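Local coordinates for Roadblock/LAMTOR2 domain-containing protein (Streptomyces avermitilis, PDB 3LEQ) that is of unknown function but, as a Roadblock/LC7 domain encoded by a conservon gene, probably serves as a small regulatory or scaffolding protein, perhaps partnered with a GTPase, at residues A[14-17]-A[18-21]; A[84-87]-A[88-92]. All coordinates share one frame; numbering follows the deposited sequence.

Contact 1. Residues A[14-17]-A[18-21]; sequences DRVA and EVDH
Val16 and Val19 meet at a tight corner, where the chain stops being a helix and starts a strand. The closest methyls are Val16 CG1 and Val19 CG2, 3.7 Å apart, and the two side chains meet at a slant. Different branches of the two valines are used. In Val16 the touching methyl stands opposite the backbone N (chi1 -172°), whereas in Val19 it is the one lying beside its own N, which turns it back toward the residue three places earlier. Glu18 approaches the same methyl from another direction, at about a right angle to the Val16 side chain. A bend at chi2 (87°) folds its carboxylate back over the start of the corner, so that OE2 lies 3.6 Å from Val16 CG1 and 4.0 Å from Ala17 CB. This is contact with carbon; Ala17 N, 3.8 Å from OE2, is too distant to be a hydrogen-bond donor to it. The backbone fixes the corner through Val19 N, which gives a bond of 2.9 Å to Val16 O at an N-H...O angle of 159°, the donor standing well above the carbonyl plane. Val16 also packs on Gln108 and Val19 on Val105, so helix 102-115 covers the valine pair and both valines are buried. Just beyond, Asp20 and His21 both face Leu95 in a classic beta bulge. The backbone forms a type I beta turn from Val16 to Val19, linking helix 4-15 to strand 19-26 in the Roadblock/LC7 fold, where helices pack on an antiparallel sheet.

Contact 2. Residues A[84-87]-A[88-92]; sequences TAAG and PGAHL
Thr84 and Leu92 face each other as a hydrogen-bonded antiparallel pair, joined by two backbone bonds. Thr84 N reaches Leu92 O at 2.9 Å, in the plane of that carbonyl. In the other direction Leu92 N lies 2.8 Å from Thr84 O and approaches nearly end-on to the carbonyl, at a C=O...N angle of 167°. The same oxygen is also touched by the CA-H of His91, a bent and weaker contact with 3.2 Å between His91 CA and Thr84 O, while the imidazole lies obliquely beside it. On the sheet face shared by the two side chains, Thr84 CG2 rests 4.1 Å from Leu92 CB. The threonine torsion sorts its two branches: with OG1 opposite the backbone N (chi1 -172°), the methyl is left to meet leucine, and the hydroxyl makes a weak hydrogen bond with Gln71 NE2. Met109 of helix 102-115 touches both Thr84 and Leu92, and both are buried.

Gly87 takes the bend at the exposed end of the hairpin. Its positive phi (73°) suits a residue without a side chain, and Pro88 follows directly, its ring continuing the bend. A type I turn runs from Gly87 to Ala90, and just outside it Ala86 N bonds to Ala90 O at 2.8 Å. Across that closure Ala86 CB and Ala90 CB make a looser apolar contact. One water bridges the bend, donating to Ala86 O and accepting from Gly89 N at 2.8 Å. The chemistry thus changes along the hairpin: paired amides and apolar contact join the buried Thr84-Leu92 pair, whereas the exposed turn is built largely of glycine and proline, with a water bridging two backbone groups across the bend.

How the contacts relate
The two contacts illustrate how short local turns frame a single antiparallel sheet. Contact 1 opens strand 19-26 and contact 2 leads into strand 90-96, its neighbour in that sheet. Because these strands run antiparallel, the turns lie on opposite sides of the chain's centre; their own centres are about 20 Å apart and their nearest atoms about 7 Å. Backbone bonds tie the strands together, at the bulge beside contact 1 and, beside contact 2, between His91 and Leu25. Helix 102-115 spans both sites, meeting contact 1 through Val105 and Gln108 and contact 2 through Met109, Leu112 and Val113. Neither turn has an assigned ligand or active site here.

Contact 1. Residues A[14-17]-A[18-21]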
loop_
_atom_site.group_PDB
_atom_site.type_symbol
_atom_site.label_atom_id
_atom_site.label_comp_id
_atom_site.label_asym_id
_atom_site.label_seq_id
_atom_site.Cartn_x
_atom_site.Cartn_y
_atom_site.Cartn_z
ATOM N N ASP A 14 -2.258 -9.968 -6.117
ATOM C CA ASP A 14 -2.392 -11.297 -6.727
ATOM C C ASP A 14 -1.070 -11.865 -7.244
ATOM O O ASP A 14 -0.769 -13.033 -7.017
ATOM C CB ASP A 14 -3.464 -11.293 -7.833
ATOM C CG ASP A 14 -4.884 -11.526 -7.281
ATOM O OD1 ASP A 14 -5.088 -11.368 -6.050
ATOM O OD2 ASP A 14 -5.797 -11.869 -8.074
ATOM N N ARG A 15 -0.287 -11.039 -7.928
ATOM C CA ARG A 15 0.968 -11.494 -8.542
ATOM C C ARG A 15 2.095 -11.638 -7.525
ATOM O O ARG A 15 2.956 -12.512 -7.681
ATOM C CB ARG A 15 1.428 -10.520 -9.630
ATOM C CG ARG A 15 0.485 -10.372 -10.809
ATOM C CD ARG A 15 0.960 -9.248 -11.741
ATOM N NE ARG A 15 0.966 -7.924 -11.106
ATOM C CZ ARG A 15 2.044 -7.294 -10.622
ATOM N NH1 ARG A 15 3.258 -7.833 -10.681
ATOM N NH2 ARG A 15 1.910 -6.098 -10.081
ATOM N N VAL A 16 2.103 -10.780 -6.503
ATOM C CA VAL A 16 3.239 -10.721 -5.579
ATOM C C VAL A 16 2.984 -11.464 -4.252
ATOM O O VAL A 16 2.287 -10.966 -3.367
ATOM C CB VAL A 16 3.717 -9.270 -5.345
ATOM C CG1 VAL A 16 5.019 -9.246 -4.527
ATOM C CG2 VAL A 16 3.913 -8.559 -6.672
ATOM N N ALA A 17 3.554 -12.664 -4.140
ATOM C CA ALA A 17 3.412 -13.502 -2.940
ATOM C C ALA A 17 3.697 -12.714 -1.649
ATOM O O ALA A 17 3.046 -12.932 -0.617
ATOM C CB ALA A 17 4.318 -14.735 -3.035
ATOM N N GLU A 18 4.651 -11.780 -1.732
ATOM C CA GLU A 18 5.092 -10.999 -0.583
ATOM C C GLU A 18 4.069 -9.962 -0.127
ATOM O O GLU A 18 4.122 -9.512 1.008
ATOM C CB GLU A 18 6.410 -10.275 -0.890
ATOM C CG GLU A 18 7.650 -11.150 -0.870
ATOM C CD GLU A 18 7.932 -11.825 -2.200
ATOM O OE1 GLU A 18 9.020 -12.407 -2.329
ATOM O OE2 GLU A 18 7.076 -11.787 -3.110
ATOM N N VAL A 19 3.152 -9.574 -1.009
ATOM C CA VAL A 19 2.241 -8.460 -0.720
ATOM C C VAL A 19 0.883 -9.036 -0.330
ATOM O O VAL A 19 0.324 -9.834 -1.058
ATOM C CB VAL A 19 2.096 -7.517 -1.931
ATOM C CG1 VAL A 19 1.023 -6.472 -1.675
ATOM C CG2 VAL A 19 3.415 -6.835 -2.241
ATOM N N ASP A 20 0.390 -8.663 0.848
ATOM C CA ASP A 20 -0.913 -9.114 1.327
ATOM C C ASP A 20 -2.084 -8.145 0.991
ATOM O O ASP A 20 -3.170 -8.588 0.582
ATOM C CB ASP A 20 -0.848 -9.383 2.826
ATOM C CG ASP A 20 -0.149 -10.705 3.172
ATOM O OD1 ASP A 20 0.085 -11.566 2.280
ATOM O OD2 ASP A 20 0.157 -10.887 4.367
ATOM N N HIS A 21 -1.870 -6.840 1.173
ATOM C CA HIS A 21 -2.899 -5.831 0.906
ATOM C C HIS A 21 -2.236 -4.563 0.410
ATOM O O HIS A 21 -1.057 -4.336 0.687
ATOM C CB HIS A 21 -3.727 -5.486 2.163
ATOM C CG HIS A 21 -4.247 -6.679 2.903
ATOM N ND1 HIS A 21 -5.219 -7.510 2.387
ATOM C CD2 HIS A 21 -3.937 -7.175 4.124
ATOM C CE1 HIS A 21 -5.467 -8.482 3.250
ATOM N NE2 HIS A 21 -4.702 -8.303 4.313
#

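Contact 2. Residues A[84-87]-A[88-92]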
loop_
_atom_site.group_PDB
_atom_site.type_symbol
_atom_site.label_atom_id
_atom_site.label_comp_id
_atom_site.label_asym_id
_atom_site.label_seq_id
_atom_site.Cartn_x
_atom_site.Cartn_y
_atom_site.Cartn_z
ATOM N N THR A 84 4.825 4.816 -0.009
ATOM C CA THR A 84 5.555 5.649 -0.958
ATOM C C THR A 84 4.617 6.651 -1.630
ATOM O O THR A 84 3.412 6.436 -1.700
ATOM C CB THR A 84 6.350 4.788 -2.020
ATOM O OG1 THR A 84 7.198 5.647 -2.804
ATOM C CG2 THR A 84 5.411 4.061 -2.966
ATOM N N ALA A 85 5.172 7.739 -2.142
ATOM C CA ALA A 85 4.389 8.717 -2.886
ATOM C C ALA A 85 3.850 8.104 -4.184
ATOM O O ALA A 85 4.573 7.363 -4.880
ATOM C CB ALA A 85 5.251 9.950 -3.209
ATOM N N ALA A 86 2.590 8.427 -4.501
ATOM C CA ALA A 86 1.974 8.106 -5.801
ATOM C C ALA A 86 1.530 9.421 -6.404
ATOM O O ALA A 86 0.336 9.783 -6.378
ATOM C CB ALA A 86 0.787 7.162 -5.623
ATOM N N GLY A 87 2.507 10.171 -6.921
ATOM C CA GLY A 87 2.260 11.565 -7.321
ATOM C C GLY A 87 2.121 12.465 -6.104
ATOM O O GLY A 87 2.145 11.973 -4.975
ATOM N N PRO A 88 1.955 13.786 -6.325
ATOM C CA PRO A 88 1.865 14.804 -5.263
ATOM C C PRO A 88 0.639 14.734 -4.334
ATOM O O PRO A 88 0.679 15.317 -3.252
ATOM C CB PRO A 88 1.831 16.123 -6.034
ATOM C CG PRO A 88 2.260 15.816 -7.381
ATOM C CD PRO A 88 1.929 14.407 -7.660
ATOM N N GLY A 89 -0.427 14.036 -4.730
ATOM C CA GLY A 89 -1.675 14.064 -3.948
ATOM C C GLY A 89 -2.062 12.764 -3.258
ATOM O O GLY A 89 -3.159 12.668 -2.707
ATOM N N ALA A 90 -1.171 11.774 -3.271
ATOM C CA ALA A 90 -1.504 10.432 -2.782
ATOM C C ALA A 90 -0.297 9.604 -2.372
ATOM O O ALA A 90 0.825 9.850 -2.811
ATOM C CB ALA A 90 -2.315 9.646 -3.849
ATOM N N HIS A 91 -0.550 8.576 -1.581
ATOM C CA HIS A 91 0.470 7.625 -1.189
ATOM C C HIS A 91 -0.025 6.193 -1.387
ATOM O O HIS A 91 -1.192 5.887 -1.111
ATOM C CB HIS A 91 0.851 7.817 0.282
ATOM C CG HIS A 91 1.723 9.004 0.524
ATOM N ND1 HIS A 91 1.222 10.275 0.691
ATOM C CD2 HIS A 91 3.071 9.113 0.620
ATOM C CE1 HIS A 91 2.221 11.115 0.892
ATOM N NE2 HIS A 91 3.353 10.432 0.855
ATOM N N LEU A 92 0.864 5.329 -1.877
ATOM C CA LEU A 92 0.588 3.911 -1.966
ATOM C C LEU A 92 1.051 3.270 -0.671
ATOM O O LEU A 92 2.200 3.528 -0.205
ATOM C CB LEU A 92 1.377 3.297 -3.153
ATOM C CG LEU A 92 1.332 1.763 -3.293
ATOM C CD1 LEU A 92 -0.095 1.274 -3.610
ATOM C CD2 LEU A 92 2.331 1.306 -4.397
HETATM O O HOH W 1 -1.023 12.514 -6.965
#